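Local coordinates for protein glycinin A3B4 subunit (PDB 2D5F) that is a soybean seed storage protein, an 11S globulin that assembles as a hexamer and probably serves as a reserve of amino acids for the seedling, at residues N53-H58 with W132-G137; E24-L29 with Q236-E241; Q73-I78 with H116-D121; V47-L52 with V142-L147. One frame throughout, in Å; residues are numbered along the deposited sequence.

Contact 1 of 4, residues N53-H58 with W132-G137. With CO3 (carbonate ion), chain E.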
# COMPACT_ATOMS: atom_id res chain seq x y z
N ASN B 53 -23.89 -17.21 -31.37
CA ASN B 53 -24.48 -16.99 -32.67
C ASN B 53 -25.40 -15.77 -32.59
O ASN B 53 -25.57 -15.18 -31.53
CB ASN B 53 -25.25 -18.24 -33.10
CG ASN B 53 -24.33 -19.39 -33.46
OD1 ASN B 53 -24.69 -20.56 -33.33
ND2 ASN B 53 -23.13 -19.06 -33.92
N ARG B 54 -25.98 -15.40 -33.73
CA ARG B 54 -26.88 -14.25 -33.80
C ARG B 54 -27.93 -14.37 -32.70
O ARG B 54 -28.55 -15.42 -32.51
CB ARG B 54 -27.55 -14.21 -35.18
CG ARG B 54 -28.26 -12.91 -35.51
CD ARG B 54 -28.46 -12.79 -37.01
NE ARG B 54 -29.15 -11.56 -37.40
CZ ARG B 54 -30.42 -11.30 -37.10
NH1 ARG B 54 -31.14 -12.18 -36.41
NH2 ARG B 54 -30.97 -10.16 -37.50
N ASN B 55 -28.13 -13.28 -31.96
CA ASN B 55 -29.09 -13.24 -30.86
C ASN B 55 -28.71 -14.24 -29.76
O ASN B 55 -29.54 -14.60 -28.93
CB ASN B 55 -30.50 -13.56 -31.36
CG ASN B 55 -31.13 -12.43 -32.15
OD1 ASN B 55 -32.30 -12.48 -32.49
ND2 ASN B 55 -30.34 -11.39 -32.44
N GLY B 56 -27.45 -14.67 -29.75
CA GLY B 56 -27.01 -15.63 -28.75
C GLY B 56 -26.80 -15.03 -27.37
O GLY B 56 -26.18 -13.97 -27.23
N LEU B 57 -27.32 -15.71 -26.36
CA LEU B 57 -27.20 -15.26 -24.98
C LEU B 57 -26.55 -16.33 -24.11
O LEU B 57 -27.07 -17.43 -23.95
CB LEU B 57 -28.58 -14.92 -24.41
CG LEU B 57 -28.69 -14.66 -22.90
CD1 LEU B 57 -27.99 -13.37 -22.51
CD2 LEU B 57 -30.16 -14.58 -22.51
N HIS B 58 -25.39 -15.99 -23.55
CA HIS B 58 -24.69 -16.91 -22.67
C HIS B 58 -25.28 -16.72 -21.28
O HIS B 58 -25.11 -15.67 -20.67
CB HIS B 58 -23.19 -16.59 -22.67
CG HIS B 58 -22.36 -17.56 -21.90
ND1 HIS B 58 -21.01 -17.38 -21.69
CD2 HIS B 58 -22.67 -18.74 -21.32
CE1 HIS B 58 -20.53 -18.40 -21.00
NE2 HIS B 58 -21.52 -19.24 -20.77
N TRP B 132 -23.04 -12.46 -17.72
CA TRP B 132 -23.77 -12.97 -18.88
C TRP B 132 -23.36 -12.12 -20.07
O TRP B 132 -22.98 -10.96 -19.91
CB TRP B 132 -25.29 -12.88 -18.67
CG TRP B 132 -25.79 -11.50 -18.37
CD1 TRP B 132 -25.98 -10.94 -17.14
CD2 TRP B 132 -26.12 -10.49 -19.33
NE1 TRP B 132 -26.39 -9.64 -17.26
CE2 TRP B 132 -26.49 -9.33 -18.59
CE3 TRP B 132 -26.14 -10.43 -20.73
CZ2 TRP B 132 -26.87 -8.13 -19.22
CZ3 TRP B 132 -26.52 -9.24 -21.35
CH2 TRP B 132 -26.88 -8.11 -20.59
N THR B 133 -23.43 -12.69 -21.27
CA THR B 133 -23.07 -11.96 -22.48
C THR B 133 -24.12 -12.18 -23.56
O THR B 133 -24.80 -13.21 -23.58
CB THR B 133 -21.70 -12.39 -23.01
OG1 THR B 133 -21.75 -13.77 -23.37
CG2 THR B 133 -20.62 -12.17 -21.95
N TYR B 134 -24.23 -11.22 -24.47
CA TYR B 134 -25.21 -11.30 -25.54
C TYR B 134 -24.65 -10.71 -26.83
O TYR B 134 -23.97 -9.68 -26.81
CB TYR B 134 -26.47 -10.52 -25.14
CG TYR B 134 -27.49 -10.37 -26.24
CD1 TYR B 134 -28.25 -11.46 -26.66
CD2 TYR B 134 -27.69 -9.14 -26.87
CE1 TYR B 134 -29.19 -11.33 -27.67
CE2 TYR B 134 -28.63 -9.00 -27.89
CZ TYR B 134 -29.37 -10.10 -28.29
OH TYR B 134 -30.29 -9.99 -29.30
N ASN B 135 -24.93 -11.38 -27.94
CA ASN B 135 -24.47 -10.95 -29.26
C ASN B 135 -25.44 -9.88 -29.75
O ASN B 135 -26.63 -10.15 -29.92
CB ASN B 135 -24.46 -12.14 -30.21
CG ASN B 135 -23.84 -11.82 -31.55
OD1 ASN B 135 -23.56 -12.72 -32.34
ND2 ASN B 135 -23.63 -10.53 -31.82
N THR B 136 -24.93 -8.67 -29.96
CA THR B 136 -25.76 -7.56 -30.43
C THR B 136 -25.61 -7.31 -31.93
O THR B 136 -26.21 -6.38 -32.47
CB THR B 136 -25.38 -6.26 -29.72
OG1 THR B 136 -24.04 -5.90 -30.09
CG2 THR B 136 -25.46 -6.42 -28.21
N GLY B 137 -24.80 -8.13 -32.60
CA GLY B 137 -24.59 -7.94 -34.03
C GLY B 137 -25.08 -9.10 -34.87
O GLY B 137 -25.71 -10.03 -34.36
C CO3 E . -18.53 -15.40 -22.98
O1 CO3 E . -19.80 -15.36 -22.96
O2 CO3 E . -17.91 -15.93 -21.99
O3 CO3 E . -17.89 -14.91 -23.98
O HOH W 1 -27.50 -10.64 -32.33

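Contact 2 of 4, residues E24-L29 with Q236-E241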
# COMPACT_ATOMS: atom_id res chain seq x y z
N GLU B 24 -22.21 -28.10 -28.04
CA GLU B 24 -23.09 -27.41 -28.98
C GLU B 24 -24.40 -27.04 -28.31
O GLU B 24 -25.11 -27.91 -27.80
CB GLU B 24 -23.34 -28.29 -30.20
CG GLU B 24 -22.13 -28.40 -31.13
CD GLU B 24 -22.30 -29.47 -32.18
OE1 GLU B 24 -23.42 -29.59 -32.72
OE2 GLU B 24 -21.31 -30.18 -32.48
N SER B 25 -24.72 -25.75 -28.30
CA SER B 25 -25.95 -25.26 -27.68
C SER B 25 -26.86 -24.64 -28.73
O SER B 25 -26.46 -24.42 -29.87
CB SER B 25 -25.64 -24.19 -26.63
OG SER B 25 -24.80 -24.70 -25.62
N GLU B 26 -28.08 -24.33 -28.32
CA GLU B 26 -29.04 -23.71 -29.22
C GLU B 26 -28.50 -22.44 -29.85
O GLU B 26 -28.52 -22.29 -31.07
CB GLU B 26 -30.32 -23.39 -28.46
CG GLU B 26 -31.26 -22.46 -29.21
CD GLU B 26 -32.47 -22.11 -28.40
OE1 GLU B 26 -33.48 -22.84 -28.47
OE2 GLU B 26 -32.43 -21.09 -27.67
N GLY B 27 -28.00 -21.53 -29.02
CA GLY B 27 -27.50 -20.26 -29.52
C GLY B 27 -26.01 -20.10 -29.70
O GLY B 27 -25.54 -19.01 -30.01
N GLY B 28 -25.24 -21.18 -29.51
CA GLY B 28 -23.81 -21.06 -29.67
C GLY B 28 -23.00 -22.33 -29.50
O GLY B 28 -23.53 -23.44 -29.52
N LEU B 29 -21.70 -22.14 -29.31
CA LEU B 29 -20.76 -23.23 -29.16
C LEU B 29 -19.69 -22.90 -28.11
O LEU B 29 -19.27 -21.75 -27.98
CB LEU B 29 -20.08 -23.50 -30.50
CG LEU B 29 -19.01 -24.58 -30.59
CD1 LEU B 29 -19.66 -25.95 -30.38
CD2 LEU B 29 -18.33 -24.52 -31.95
N GLN B 236 -26.39 -24.12 -22.01
CA GLN B 236 -25.84 -22.83 -21.55
C GLN B 236 -25.84 -21.59 -22.45
O GLN B 236 -25.65 -20.47 -21.96
CB GLN B 236 -24.43 -23.04 -21.00
CG GLN B 236 -23.52 -23.81 -21.93
CD GLN B 236 -23.38 -25.26 -21.52
OE1 GLN B 236 -22.36 -25.66 -20.95
NE2 GLN B 236 -24.40 -26.06 -21.81
N ILE B 237 -26.01 -21.76 -23.75
CA ILE B 237 -26.06 -20.62 -24.65
C ILE B 237 -27.37 -20.75 -25.43
O ILE B 237 -27.56 -21.71 -26.18
CB ILE B 237 -24.88 -20.58 -25.64
CG1 ILE B 237 -23.56 -20.43 -24.88
CG2 ILE B 237 -25.04 -19.40 -26.60
CD1 ILE B 237 -22.34 -20.32 -25.78
N VAL B 238 -28.26 -19.80 -25.22
CA VAL B 238 -29.56 -19.83 -25.87
C VAL B 238 -29.74 -18.75 -26.93
O VAL B 238 -28.99 -17.76 -26.98
CB VAL B 238 -30.67 -19.67 -24.83
CG1 VAL B 238 -30.48 -20.69 -23.72
CG2 VAL B 238 -30.67 -18.25 -24.27
N THR B 239 -30.75 -18.94 -27.78
CA THR B 239 -31.06 -17.97 -28.82
C THR B 239 -32.26 -17.16 -28.33
O THR B 239 -33.28 -17.73 -27.96
CB THR B 239 -31.44 -18.66 -30.14
OG1 THR B 239 -30.32 -19.41 -30.63
CG2 THR B 239 -31.83 -17.62 -31.18
N VAL B 240 -32.11 -15.84 -28.33
CA VAL B 240 -33.19 -14.97 -27.89
C VAL B 240 -34.01 -14.59 -29.12
O VAL B 240 -33.59 -13.77 -29.94
CB VAL B 240 -32.64 -13.68 -27.23
CG1 VAL B 240 -33.80 -12.82 -26.73
CG2 VAL B 240 -31.71 -14.04 -26.08
N GLU B 241 -35.18 -15.22 -29.26
CA GLU B 241 -36.05 -14.96 -30.39
C GLU B 241 -36.60 -13.55 -30.30
O GLU B 241 -37.17 -13.16 -29.28
CB GLU B 241 -37.20 -15.97 -30.43
CG GLU B 241 -37.89 -16.06 -31.78
CD GLU B 241 -39.19 -16.84 -31.73
OE1 GLU B 241 -39.18 -17.97 -31.19
OE2 GLU B 241 -40.21 -16.33 -32.24
O HOH W 2 -34.32 -19.69 -26.55
O HOH W 3 -28.18 -17.68 -31.22

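Contact 3 of 4, residues Q73-I78 with H116-D121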
# COMPACT_ATOMS: atom_id res chain seq x y z
N GLN B 73 -13.98 -11.74 -32.62
CA GLN B 73 -14.94 -11.54 -33.69
C GLN B 73 -16.32 -11.11 -33.20
O GLN B 73 -16.84 -11.66 -32.22
CB GLN B 73 -15.12 -12.81 -34.53
CG GLN B 73 -15.94 -12.61 -35.80
CD GLN B 73 -16.27 -13.90 -36.53
OE1 GLN B 73 -17.34 -14.48 -36.36
NE2 GLN B 73 -15.33 -14.37 -37.34
N GLY B 74 -16.90 -10.13 -33.88
CA GLY B 74 -18.23 -9.67 -33.51
C GLY B 74 -18.32 -8.58 -32.47
O GLY B 74 -17.32 -7.95 -32.10
N LYS B 75 -19.54 -8.35 -31.99
CA LYS B 75 -19.79 -7.34 -30.98
C LYS B 75 -20.97 -7.72 -30.11
O LYS B 75 -21.91 -8.39 -30.56
CB LYS B 75 -20.04 -5.98 -31.65
CG LYS B 75 -21.36 -5.88 -32.39
CD LYS B 75 -21.48 -4.52 -33.06
CE LYS B 75 -22.91 -4.25 -33.56
NZ LYS B 75 -23.86 -3.99 -32.44
N GLY B 76 -20.93 -7.31 -28.85
CA GLY B 76 -22.01 -7.63 -27.95
C GLY B 76 -21.95 -6.84 -26.67
O GLY B 76 -21.32 -5.78 -26.58
N ALA B 77 -22.63 -7.35 -25.66
CA ALA B 77 -22.69 -6.69 -24.37
C ALA B 77 -22.51 -7.71 -23.28
O ALA B 77 -22.93 -8.86 -23.41
CB ALA B 77 -24.03 -5.99 -24.21
N ILE B 78 -21.87 -7.30 -22.20
CA ILE B 78 -21.65 -8.17 -21.06
C ILE B 78 -22.17 -7.45 -19.83
O ILE B 78 -22.00 -6.23 -19.70
CB ILE B 78 -20.15 -8.50 -20.88
CG1 ILE B 78 -19.96 -9.34 -19.61
CG2 ILE B 78 -19.34 -7.20 -20.81
CD1 ILE B 78 -18.54 -9.90 -19.44
N HIS B 116 -20.51 -2.62 -23.28
CA HIS B 116 -20.42 -3.06 -24.66
C HIS B 116 -18.99 -3.44 -25.01
O HIS B 116 -18.04 -2.85 -24.48
CB HIS B 116 -20.89 -1.95 -25.59
CG HIS B 116 -22.35 -1.63 -25.46
ND1 HIS B 116 -23.32 -2.29 -26.18
CD2 HIS B 116 -23.00 -0.77 -24.65
CE1 HIS B 116 -24.51 -1.84 -25.82
NE2 HIS B 116 -24.34 -0.92 -24.89
N PHE B 117 -18.83 -4.42 -25.90
CA PHE B 117 -17.51 -4.84 -26.32
C PHE B 117 -17.49 -5.08 -27.82
O PHE B 117 -18.54 -5.32 -28.44
CB PHE B 117 -17.05 -6.11 -25.59
CG PHE B 117 -17.95 -7.30 -25.80
CD1 PHE B 117 -18.88 -7.66 -24.83
CD2 PHE B 117 -17.84 -8.07 -26.95
CE1 PHE B 117 -19.71 -8.77 -25.01
CE2 PHE B 117 -18.66 -9.18 -27.15
CZ PHE B 117 -19.59 -9.53 -26.17
N ASN B 118 -16.30 -5.01 -28.40
CA ASN B 118 -16.09 -5.23 -29.82
C ASN B 118 -14.85 -6.09 -30.00
O ASN B 118 -14.08 -6.29 -29.06
CB ASN B 118 -15.87 -3.89 -30.53
CG ASN B 118 -17.09 -3.00 -30.49
OD1 ASN B 118 -18.13 -3.33 -31.07
ND2 ASN B 118 -16.99 -1.87 -29.79
N GLU B 119 -14.67 -6.61 -31.22
CA GLU B 119 -13.52 -7.43 -31.52
C GLU B 119 -12.27 -6.62 -31.21
O GLU B 119 -12.20 -5.43 -31.52
CB GLU B 119 -13.54 -7.85 -32.99
CG GLU B 119 -13.94 -6.74 -33.95
CD GLU B 119 -14.17 -7.24 -35.37
OE1 GLU B 119 -14.95 -8.21 -35.54
OE2 GLU B 119 -13.59 -6.66 -36.31
N GLY B 120 -11.29 -7.28 -30.59
CA GLY B 120 -10.06 -6.60 -30.23
C GLY B 120 -10.07 -6.19 -28.76
O GLY B 120 -9.04 -5.78 -28.21
N ASP B 121 -11.23 -6.31 -28.13
CA ASP B 121 -11.39 -5.96 -26.72
C ASP B 121 -11.08 -7.14 -25.81
O ASP B 121 -11.29 -8.30 -26.16
CB ASP B 121 -12.82 -5.52 -26.41
CG ASP B 121 -13.12 -4.10 -26.87
OD1 ASP B 121 -14.29 -3.70 -26.76
OD2 ASP B 121 -12.20 -3.40 -27.34

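Contact 4 of 4, residues V47-L52 with V142-L147. With CO3 (carbonate ion), chain E.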
# COMPACT_ATOMS: atom_id res chain seq x y z
N VAL B 47 -7.96 -23.03 -21.29
CA VAL B 47 -8.59 -22.07 -22.18
C VAL B 47 -9.93 -22.56 -22.71
O VAL B 47 -10.13 -23.76 -22.91
CB VAL B 47 -7.65 -21.74 -23.37
CG1 VAL B 47 -8.29 -20.70 -24.28
CG2 VAL B 47 -6.30 -21.26 -22.85
N SER B 48 -10.82 -21.62 -22.96
CA SER B 48 -12.15 -21.92 -23.47
C SER B 48 -12.52 -20.94 -24.59
O SER B 48 -12.41 -19.73 -24.42
CB SER B 48 -13.16 -21.82 -22.33
OG SER B 48 -14.49 -21.88 -22.81
N LYS B 49 -12.94 -21.47 -25.73
CA LYS B 49 -13.34 -20.65 -26.87
C LYS B 49 -14.87 -20.65 -26.93
O LYS B 49 -15.48 -21.70 -27.03
CB LYS B 49 -12.77 -21.22 -28.16
CG LYS B 49 -13.10 -20.42 -29.40
CD LYS B 49 -12.44 -21.05 -30.62
CE LYS B 49 -12.80 -20.31 -31.89
NZ LYS B 49 -12.24 -21.00 -33.10
N ARG B 50 -15.47 -19.47 -26.86
CA ARG B 50 -16.93 -19.37 -26.88
C ARG B 50 -17.46 -18.67 -28.11
O ARG B 50 -16.91 -17.65 -28.55
CB ARG B 50 -17.43 -18.66 -25.62
CG ARG B 50 -17.27 -19.50 -24.36
CD ARG B 50 -17.25 -18.64 -23.10
NE ARG B 50 -16.47 -19.30 -22.05
CZ ARG B 50 -15.92 -18.67 -21.02
NH1 ARG B 50 -15.23 -19.37 -20.13
NH2 ARG B 50 -16.04 -17.36 -20.89
N THR B 51 -18.53 -19.21 -28.66
CA THR B 51 -19.15 -18.62 -29.84
C THR B 51 -20.62 -18.35 -29.57
O THR B 51 -21.36 -19.25 -29.19
CB THR B 51 -19.03 -19.54 -31.07
OG1 THR B 51 -17.65 -19.73 -31.39
CG2 THR B 51 -19.74 -18.92 -32.27
N LEU B 52 -21.01 -17.10 -29.73
CA LEU B 52 -22.39 -16.71 -29.54
C LEU B 52 -22.93 -16.42 -30.93
O LEU B 52 -22.45 -15.51 -31.60
CB LEU B 52 -22.50 -15.44 -28.69
CG LEU B 52 -22.24 -15.50 -27.18
CD1 LEU B 52 -20.91 -16.16 -26.89
CD2 LEU B 52 -22.28 -14.08 -26.62
N VAL B 142 -17.07 -14.42 -31.32
CA VAL B 142 -16.10 -15.45 -30.98
C VAL B 142 -15.13 -14.87 -29.96
O VAL B 142 -14.50 -13.83 -30.20
CB VAL B 142 -15.32 -15.92 -32.23
CG1 VAL B 142 -14.30 -16.97 -31.83
CG2 VAL B 142 -16.30 -16.49 -33.27
N ALA B 143 -15.03 -15.52 -28.80
CA ALA B 143 -14.14 -15.05 -27.75
C ALA B 143 -13.29 -16.18 -27.19
O ALA B 143 -13.72 -17.33 -27.12
CB ALA B 143 -14.97 -14.42 -26.63
N ILE B 144 -12.06 -15.85 -26.81
CA ILE B 144 -11.14 -16.83 -26.25
C ILE B 144 -10.85 -16.45 -24.80
O ILE B 144 -10.30 -15.38 -24.53
CB ILE B 144 -9.80 -16.91 -27.04
CG1 ILE B 144 -10.00 -17.71 -28.34
CG2 ILE B 144 -8.74 -17.59 -26.20
CD1 ILE B 144 -10.91 -17.06 -29.34
N SER B 145 -11.21 -17.34 -23.89
CA SER B 145 -11.03 -17.07 -22.47
C SER B 145 -9.90 -17.82 -21.79
O SER B 145 -9.79 -19.04 -21.90
CB SER B 145 -12.33 -17.35 -21.72
OG SER B 145 -12.15 -17.17 -20.33
N LEU B 146 -9.05 -17.08 -21.09
CA LEU B 146 -7.96 -17.67 -20.34
C LEU B 146 -8.55 -17.88 -18.94
O LEU B 146 -8.91 -16.92 -18.26
CB LEU B 146 -6.77 -16.70 -20.26
CG LEU B 146 -5.45 -17.21 -19.64
CD1 LEU B 146 -5.60 -17.46 -18.13
CD2 LEU B 146 -5.02 -18.48 -20.35
N LEU B 147 -8.70 -19.15 -18.55
CA LEU B 147 -9.24 -19.50 -17.24
C LEU B 147 -8.06 -19.67 -16.28
O LEU B 147 -7.39 -20.71 -16.28
CB LEU B 147 -10.06 -20.80 -17.31
CG LEU B 147 -11.48 -20.79 -17.89
CD1 LEU B 147 -11.49 -20.24 -19.30
CD2 LEU B 147 -12.05 -22.21 -17.89
C CO3 E . -18.53 -15.40 -22.98
O1 CO3 E . -19.80 -15.36 -22.96
O2 CO3 E . -17.91 -15.93 -21.99
O3 CO3 E . -17.89 -14.91 -23.98

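Contact 1 of 4, residues N53-H58 with W132-G137
In the N-terminal cupin domain, His58 pairs with Thr133 and Leu57 with Tyr134 where two antiparallel strands of the curled barrel sheet meet beside a bound carbonate ion. Around the hydrogen-bonded pair, His58 N gives a bond of 2.8 Å to Thr133 O, and the return bond from Thr133 N to His58 O is weak. Asn135 N makes a hydrogen bond of 3.0 Å to Gly56 O. His58 and Thr133 point the same way, side by side. With Thr133 OG1 held between its own backbone N and carbonyl carbon (chi1 62°), the hydroxyl donates to O1 of the carbonate at 2.5 Å. His58 ND1 donates to that same O1 at 2.7 Å from the ring edge, while NE2 is bonded to Tyr164. On the other face, Leu57 CD1 touches Trp132 CE3 at 3.9 Å. The Tyr134 ring lies along the first strand, CD1 3.3 Å from Gly56 O and 4.1 Å from Leu57 CB, with Asn55 O at its edge 3.5 Å from CE1. Its OH accepts a bond from Leu244 N; an alanine in place of Tyr134 would probably leave Leu244 N without this acceptor and open a gap along Asn55-Leu57. A type II turn from Asn53 to Gly56 leads into the strand, and asparagine suits the left-handed backbone of Asn55. A water bonds Asn55 N, Asn135 O and Gly137 O. Two donors thus converge on one carbonate oxygen, with Arg50 and Tyr131 completing a site suited to an anion, although the carbonate probably came from the crystallisation liquor.

Contact 2 of 4, residues E24-L29 with Q236-E241
Ser25 turns its CB against the backbone of Ile237, 3.2 Å from Ile237 O, while its OG is buried with no partner in the model. Small size is what suits serine to this spot, where the chain runs close to strand 237-239. Glu26 follows and reaches across, its CG anti to the backbone N (chi1 167°) and the rest of the chain extended. Its OE2 accepts a nearly straight bond of 2.7 Å from Thr239 N (172°), using the anti lone pair. OE2 also lies near Thr239 O, another acceptor, and a water that donates to both oxygens, 2.6 Å from Glu26 OE2, reconciles the two. Gly27 comes next: its N bonds Ile237 O at 2.9 Å, approaching 46° out of the carbonyl plane. A side chain on Gly27 would run into Val238 O, so glycine suits this close passage; Thr239 OG1 comes within 3.1 Å of Gly27 CA. A second water accepts from Thr239 OG1 at 2.8 Å and donates to Gly27 O. At Gly28, whose O takes a bond from Ser25 N that closes a two-residue hairpin loop, Ile237 CG2 packs 3.4 Å from the backbone N and occupies the place a CB would need. The same isoleucine extends its CD1 to within 4.0 Å of Leu29 N, covering the start of the next strand. Here the beta-hairpin turn between strands 21-24 and 28-32, grasped through backbone atoms and one carboxylate, docks on strand 237-239, which itself pairs with strand 56-62 in the curled sheet of the N-terminal cupin domain.

Contact 3 of 4, residues Q73-I78 with H116-D121
Gly76 and Phe117 exchange two backbone hydrogen bonds, Gly76 N to Phe117 O at 3.1 Å and Phe117 N to Gly76 O at 2.9 Å. A third bond involves a side chain: Glu119 OE1 offers its anti lone pair to Gly74 N at 3.2 Å. Gly74 adopts backbone angles that themselves call for glycine. These bonds join strands 75-80 and 107-118, antiparallel neighbours in the curled sheet of the N-terminal cupin barrel, just before a type II turn from Asn118 to Asp121.

Aromatic contact comes next. Phe117 CG sits between its own backbone N and carbonyl carbon (chi1 60°), and the ring lies over its pair-mate, with Gly76 CA 3.9 Å from the ring centroid, 24° off the normal, in a CH-pi contact. Any CB on residue 76 would collide with Phe117 CZ, so the glycine and the ring fit each other. An alanine in place of Phe117 would probably uncover the Gly76 backbone and deprive Ile78 CG2 of its ring neighbour.

Apolar and mixed contacts complete the account. Ile78 CG2 meets Phe117 CD1 at 4.1 Å, the two side chains crossing at about a right angle. On the other face Lys75 and Asn118 run side by side, Lys75 CB being 3.3 Å from Asn118 OD1, while Lys75 NZ bonds Thr136.

Contact 4 of 4, residues V47-L52 with V142-L147
Arg50 holds CG anti to its carbonyl carbon (chi1 -71°) and runs extended from CG to NE, and its guanidinium has Ser145 CB over one face. The two residues lie on neighbouring antiparallel strands in the sheet of the N-terminal cupin barrel. Arg50 NH2 donates to O2 of the carbonate ion at 2.6 Å, the oxygen lying at the edge of the guanidinium near its plane. NH1 bonds Gln67 OE1. Ser145 OG, anti to its backbone N (chi1 177°), reaches that same atom, so one glutamine oxygen is hydrogen-bonded to both the arginine and the serine. Arg50 NE adds a weak bond of 3.3 Å to Ser48 OG. The positive charge of the guanidinium would probably favour an anion here, and the grip on its several nitrogens limits its freedom to turn.

Beneath these side chains the backbone pairs regularly. Ser145 N reaches Ser48 O at 2.7 Å and Ser48 N answers to Ser145 O, while Arg50 N bonds Ala143 O at 2.8 Å and Ala143 N returns the bond to Arg50 O. The other face of the sheet is mostly apolar. Val47 CG1 packs on Ile144 CG2 at 3.7 Å; the methylene chain of Lys49 lies across Val142, with CE 3.7 Å from Val142 CG1, so that even a lysine contributes hydrocarbon. Beta-branched residues such as Val47, Val142 and Ile144 suit extended strands. On the carbonate face, the small side chain of Ala143 is consistent with the ion lying close, and Ala143 CB sits 4.0 Å from carbonate O3.

In the fold
Both segments of contacts 1, 3 and 4, and the first of contact 2, lie in the N-terminal cupin range. Along the chain the contacts are nested: contact 3 inside contact 1, contact 1 inside contact 4, contact 4 inside contact 2. Contact 4 belongs to one barrel sheet and contacts 1 and 3 to the other, while contact 2 connects them, its hairpin pairing with contact 4 through Leu29 and strand 237-239 with contact 1 through Val238. Centres of contacts 1 and 2 are about 8 Å apart; those of contacts 2 and 3 are about 17 Å apart, without touching. Inward-facing residues of both sheets, from contacts 1 and 4, thus line one pocket holding the carbonate.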